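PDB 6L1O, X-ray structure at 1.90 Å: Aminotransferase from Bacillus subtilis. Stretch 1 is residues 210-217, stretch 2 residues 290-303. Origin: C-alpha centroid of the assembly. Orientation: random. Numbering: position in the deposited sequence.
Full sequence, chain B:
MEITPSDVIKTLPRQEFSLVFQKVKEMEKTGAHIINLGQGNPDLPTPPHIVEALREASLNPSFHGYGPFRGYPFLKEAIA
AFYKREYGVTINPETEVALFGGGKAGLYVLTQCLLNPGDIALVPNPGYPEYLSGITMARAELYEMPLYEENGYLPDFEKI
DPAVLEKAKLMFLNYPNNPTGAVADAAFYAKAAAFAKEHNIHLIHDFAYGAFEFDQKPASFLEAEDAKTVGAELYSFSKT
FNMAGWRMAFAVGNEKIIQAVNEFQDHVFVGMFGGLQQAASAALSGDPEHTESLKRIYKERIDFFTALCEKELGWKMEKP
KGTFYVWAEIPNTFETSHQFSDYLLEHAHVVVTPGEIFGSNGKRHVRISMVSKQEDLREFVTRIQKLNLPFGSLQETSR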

# COMPACT_ATOMS: atom_id res chain seq x y z
N GLY B 210 -9.35 3.69 -19.68
CA GLY B 210 -9.90 2.66 -20.54
C GLY B 210 -11.39 2.66 -20.74
O GLY B 210 -11.87 1.96 -21.63
N ALA B 211 -12.13 3.38 -19.91
CA ALA B 211 -13.58 3.52 -20.08
C ALA B 211 -13.90 4.71 -21.02
O ALA B 211 -15.00 4.86 -21.51
CB ALA B 211 -14.27 3.71 -18.75
N PHE B 212 -12.94 5.57 -21.30
CA PHE B 212 -13.28 6.87 -21.89
C PHE B 212 -12.64 7.13 -23.22
O PHE B 212 -11.72 7.91 -23.31
CB PHE B 212 -12.93 7.97 -20.90
CG PHE B 212 -13.57 7.80 -19.56
CD1 PHE B 212 -14.96 7.98 -19.43
CD2 PHE B 212 -12.84 7.41 -18.44
CE1 PHE B 212 -15.58 7.85 -18.21
CE2 PHE B 212 -13.47 7.27 -17.21
CZ PHE B 212 -14.85 7.46 -17.10
N GLU B 213 -13.13 6.48 -24.27
CA GLU B 213 -12.83 6.86 -25.62
C GLU B 213 -14.16 7.13 -26.31
O GLU B 213 -15.04 6.28 -26.28
CB GLU B 213 -12.05 5.78 -26.34
CG GLU B 213 -11.81 6.10 -27.83
CD GLU B 213 -10.79 5.16 -28.47
OE1 GLU B 213 -10.11 4.40 -27.75
OE2 GLU B 213 -10.65 5.20 -29.70
N PHE B 214 -14.29 8.31 -26.89
CA PHE B 214 -15.62 8.83 -27.29
C PHE B 214 -16.19 8.30 -28.60
O PHE B 214 -17.41 8.06 -28.66
CB PHE B 214 -15.56 10.33 -27.31
CG PHE B 214 -15.20 10.92 -26.00
CD1 PHE B 214 -16.04 10.74 -24.89
CD2 PHE B 214 -14.01 11.63 -25.83
CE1 PHE B 214 -15.72 11.29 -23.66
CE2 PHE B 214 -13.66 12.15 -24.60
CZ PHE B 214 -14.53 12.00 -23.51
N ASP B 215 -15.36 8.13 -29.62
CA ASP B 215 -15.84 7.66 -30.96
C ASP B 215 -16.05 6.14 -31.05
O ASP B 215 -16.78 5.67 -31.91
CB ASP B 215 -14.92 8.12 -32.10
N GLN B 216 -15.44 5.37 -30.14
CA GLN B 216 -15.57 3.92 -30.15
C GLN B 216 -15.15 3.30 -28.83
O GLN B 216 -14.56 3.96 -27.97
CB GLN B 216 -14.73 3.35 -31.28
CG GLN B 216 -13.35 3.98 -31.43
CD GLN B 216 -12.80 3.83 -32.85
OE1 GLN B 216 -12.30 4.78 -33.44
NE2 GLN B 216 -12.93 2.64 -33.41
N LYS B 217 -15.45 2.01 -28.69
CA LYS B 217 -14.98 1.21 -27.56
C LYS B 217 -13.44 1.20 -27.54
O LYS B 217 -12.80 0.96 -28.57
CB LYS B 217 -15.51 -0.22 -27.67
N HIS B 290 -24.04 2.82 -16.52
CA HIS B 290 -23.59 3.84 -15.58
C HIS B 290 -22.30 4.54 -16.07
O HIS B 290 -22.18 5.75 -16.02
CB HIS B 290 -23.33 3.24 -14.17
CG HIS B 290 -24.55 2.83 -13.43
ND1 HIS B 290 -25.39 3.73 -12.81
CD2 HIS B 290 -25.03 1.61 -13.12
CE1 HIS B 290 -26.36 3.09 -12.20
NE2 HIS B 290 -26.17 1.80 -12.38
N THR B 291 -21.36 3.75 -16.57
CA THR B 291 -20.09 4.24 -17.06
C THR B 291 -20.31 4.95 -18.41
O THR B 291 -19.71 5.95 -18.65
CB THR B 291 -19.07 3.09 -17.20
OG1 THR B 291 -19.02 2.33 -15.97
CG2 THR B 291 -17.68 3.57 -17.50
N GLU B 292 -21.21 4.44 -19.27
CA GLU B 292 -21.51 5.10 -20.52
C GLU B 292 -22.13 6.48 -20.25
O GLU B 292 -21.80 7.47 -20.93
CB GLU B 292 -22.43 4.27 -21.42
CG GLU B 292 -21.85 2.95 -21.92
CD GLU B 292 -20.88 3.17 -23.07
OE1 GLU B 292 -21.32 3.66 -24.11
OE2 GLU B 292 -19.67 2.90 -22.93
N SER B 293 -23.01 6.55 -19.26
CA SER B 293 -23.61 7.79 -18.84
C SER B 293 -22.56 8.82 -18.37
O SER B 293 -22.63 10.02 -18.72
CB SER B 293 -24.61 7.55 -17.73
OG SER B 293 -25.35 8.71 -17.44
N LEU B 294 -21.56 8.35 -17.61
CA LEU B 294 -20.49 9.13 -17.17
C LEU B 294 -19.61 9.65 -18.33
O LEU B 294 -19.25 10.82 -18.36
CB LEU B 294 -19.62 8.36 -16.17
CG LEU B 294 -18.46 9.08 -15.57
CD1 LEU B 294 -18.84 10.37 -14.87
CD2 LEU B 294 -17.73 8.12 -14.64
N LYS B 295 -19.30 8.77 -19.26
CA LYS B 295 -18.69 9.19 -20.50
C LYS B 295 -19.44 10.33 -21.26
O LYS B 295 -18.81 11.23 -21.84
CB LYS B 295 -18.56 7.98 -21.42
CG LYS B 295 -17.85 8.33 -22.73
CD LYS B 295 -17.27 7.08 -23.35
CE LYS B 295 -18.23 6.47 -24.38
NZ LYS B 295 -17.52 5.42 -25.15
N ARG B 296 -20.77 10.29 -21.25
CA ARG B 296 -21.56 11.29 -21.94
C ARG B 296 -21.51 12.61 -21.20
O ARG B 296 -21.51 13.66 -21.84
CB ARG B 296 -23.03 10.86 -22.15
CG ARG B 296 -23.29 9.67 -23.05
CD ARG B 296 -24.78 9.57 -23.42
NE ARG B 296 -25.61 9.11 -22.28
CZ ARG B 296 -25.76 7.83 -21.93
NH1 ARG B 296 -25.23 6.87 -22.69
NH2 ARG B 296 -26.52 7.50 -20.92
N ILE B 297 -21.44 12.58 -19.87
CA ILE B 297 -21.22 13.79 -19.07
C ILE B 297 -19.91 14.47 -19.46
O ILE B 297 -19.87 15.71 -19.68
CB ILE B 297 -21.24 13.53 -17.57
CG1 ILE B 297 -22.68 13.16 -17.12
CG2 ILE B 297 -20.73 14.71 -16.77
CD1 ILE B 297 -22.80 12.53 -15.76
N TYR B 298 -18.82 13.68 -19.50
CA TYR B 298 -17.52 14.27 -19.87
C TYR B 298 -17.55 14.83 -21.28
O TYR B 298 -17.03 15.94 -21.50
CB TYR B 298 -16.39 13.24 -19.66
CG TYR B 298 -16.12 12.95 -18.21
CD1 TYR B 298 -16.16 13.96 -17.25
CD2 TYR B 298 -15.85 11.66 -17.76
CE1 TYR B 298 -15.89 13.71 -15.93
CE2 TYR B 298 -15.59 11.39 -16.46
CZ TYR B 298 -15.61 12.39 -15.53
OH TYR B 298 -15.31 12.14 -14.21
N LYS B 299 -18.14 14.09 -22.22
CA LYS B 299 -18.22 14.54 -23.60
C LYS B 299 -19.01 15.88 -23.73
O LYS B 299 -18.63 16.77 -24.46
CB LYS B 299 -18.81 13.44 -24.50
CG LYS B 299 -18.99 13.79 -25.98
CD LYS B 299 -17.69 14.25 -26.62
CE LYS B 299 -17.86 14.53 -28.13
NZ LYS B 299 -16.86 15.51 -28.61
N GLU B 300 -20.09 16.00 -22.97
CA GLU B 300 -20.85 17.23 -22.96
C GLU B 300 -20.03 18.39 -22.42
O GLU B 300 -20.11 19.51 -22.93
CB GLU B 300 -22.11 17.05 -22.15
CG GLU B 300 -22.92 18.29 -21.83
CD GLU B 300 -23.46 19.01 -23.05
OE1 GLU B 300 -23.73 18.33 -24.08
OE2 GLU B 300 -23.63 20.26 -22.96
N ARG B 301 -19.27 18.16 -21.37
CA ARG B 301 -18.45 19.21 -20.76
C ARG B 301 -17.39 19.63 -21.76
O ARG B 301 -17.15 20.80 -21.93
CB ARG B 301 -17.80 18.74 -19.45
CG ARG B 301 -18.78 18.62 -18.31
CD ARG B 301 -18.14 18.01 -17.09
NE ARG B 301 -19.11 17.87 -15.99
CZ ARG B 301 -18.82 17.36 -14.81
NH1 ARG B 301 -17.56 17.00 -14.50
NH2 ARG B 301 -19.74 17.31 -13.89
N ILE B 302 -16.76 18.66 -22.42
CA ILE B 302 -15.77 18.91 -23.44
C ILE B 302 -16.33 19.76 -24.58
O ILE B 302 -15.72 20.77 -24.96
CB ILE B 302 -15.21 17.60 -24.00
CG1 ILE B 302 -14.27 16.97 -22.97
CG2 ILE B 302 -14.48 17.83 -25.33
CD1 ILE B 302 -13.97 15.50 -23.29
N ASP B 303 -17.48 19.37 -25.08
CA ASP B 303 -18.14 20.12 -26.14
C ASP B 303 -18.53 21.54 -25.70
O ASP B 303 -18.23 22.51 -26.42
CB ASP B 303 -19.34 19.37 -26.65
CG ASP B 303 -18.96 18.12 -27.43
OD1 ASP B 303 -17.76 17.81 -27.58
OD2 ASP B 303 -19.88 17.42 -27.90

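How does a segment without regular secondary structure lie against a helix? Residues 210-217 form neither helix nor strand, whereas 290-303 is helical throughout and belongs to a longer helix. The segment follows the helix from its earlier to its later turns: the CA atoms of Ala-211 and Thr-291 are 7.2 Å apart, those of Phe-212 and Lys-295 6.0 Å, and those of Phe-214 and Lys-299 7.3 Å. The partners step by four residues, about one turn, so the side chains met lie along one side of the helix. Together the two stretches bury 480 Å².

What begins the contact at Ala-211 and Phe-212? The methyl group of Ala-211 touches that of Thr-291, CB to CG2, at 3.6 Å, an apolar contact. The CA-to-CB bond of Phe-212 runs sideways to the helix, but the ring comes nearer, with chi1 m. Phe-212 CZ lies 3.8 Å from Leu-294 CD2, which sits at the ring edge. Tyr-298 directs its own edge toward the face of Phe-212; the ring centroids are 5.5 Å apart and the planes meet at 74°, bringing the slightly positive hydrogens of one ring toward the pi cloud of the other.

Where does the polar link come from, if the CA-to-CB bond of Glu-213 points away? The acceptor is the backbone carbonyl. Lys-295 NZ donates a hydrogen bond to Glu-213 O at 2.9 Å, the sole hydrogen bond between the stretches. The CA-to-CB bond of Lys-295 runs sideways to the segment, and its end comes nearer, so its aliphatic part also packs there: Lys-295 CD lies 3.7 Å from Ala-211 O, and Lys-295 CG 3.7 Å from Phe-214 CD1. The same ammonium forms a long salt bridge within the helix, Lys-295 NZ to Glu-292 OE2, at 4.0 Å.

Why is Phe-214 the residue of its stretch most covered by the helix? Its ring touches residues of successive turns, Lys-295, Tyr-298, Lys-299 and Ile-302. Phe-214 CZ meets Ile-302 CD1 at 3.6 Å, while Phe-214 CE1 lies 3.6 Å from Lys-295 O, at the ring edge. Over one face runs the aliphatic chain of Lys-299, with CD above the ring. Its ammonium adds at most a weak cation-pi attraction, since Lys-299 NZ is 5.9 Å from the Phe-214 ring centroid; its stronger partner is Asp-303, with Lys-299 NZ to Asp-303 OD1 at 2.7 Å in a hydrogen-bonded salt bridge. Beyond Phe-214 the contact fades, and the CA-to-CB bonds of Asp-215 and Gln-216 point away.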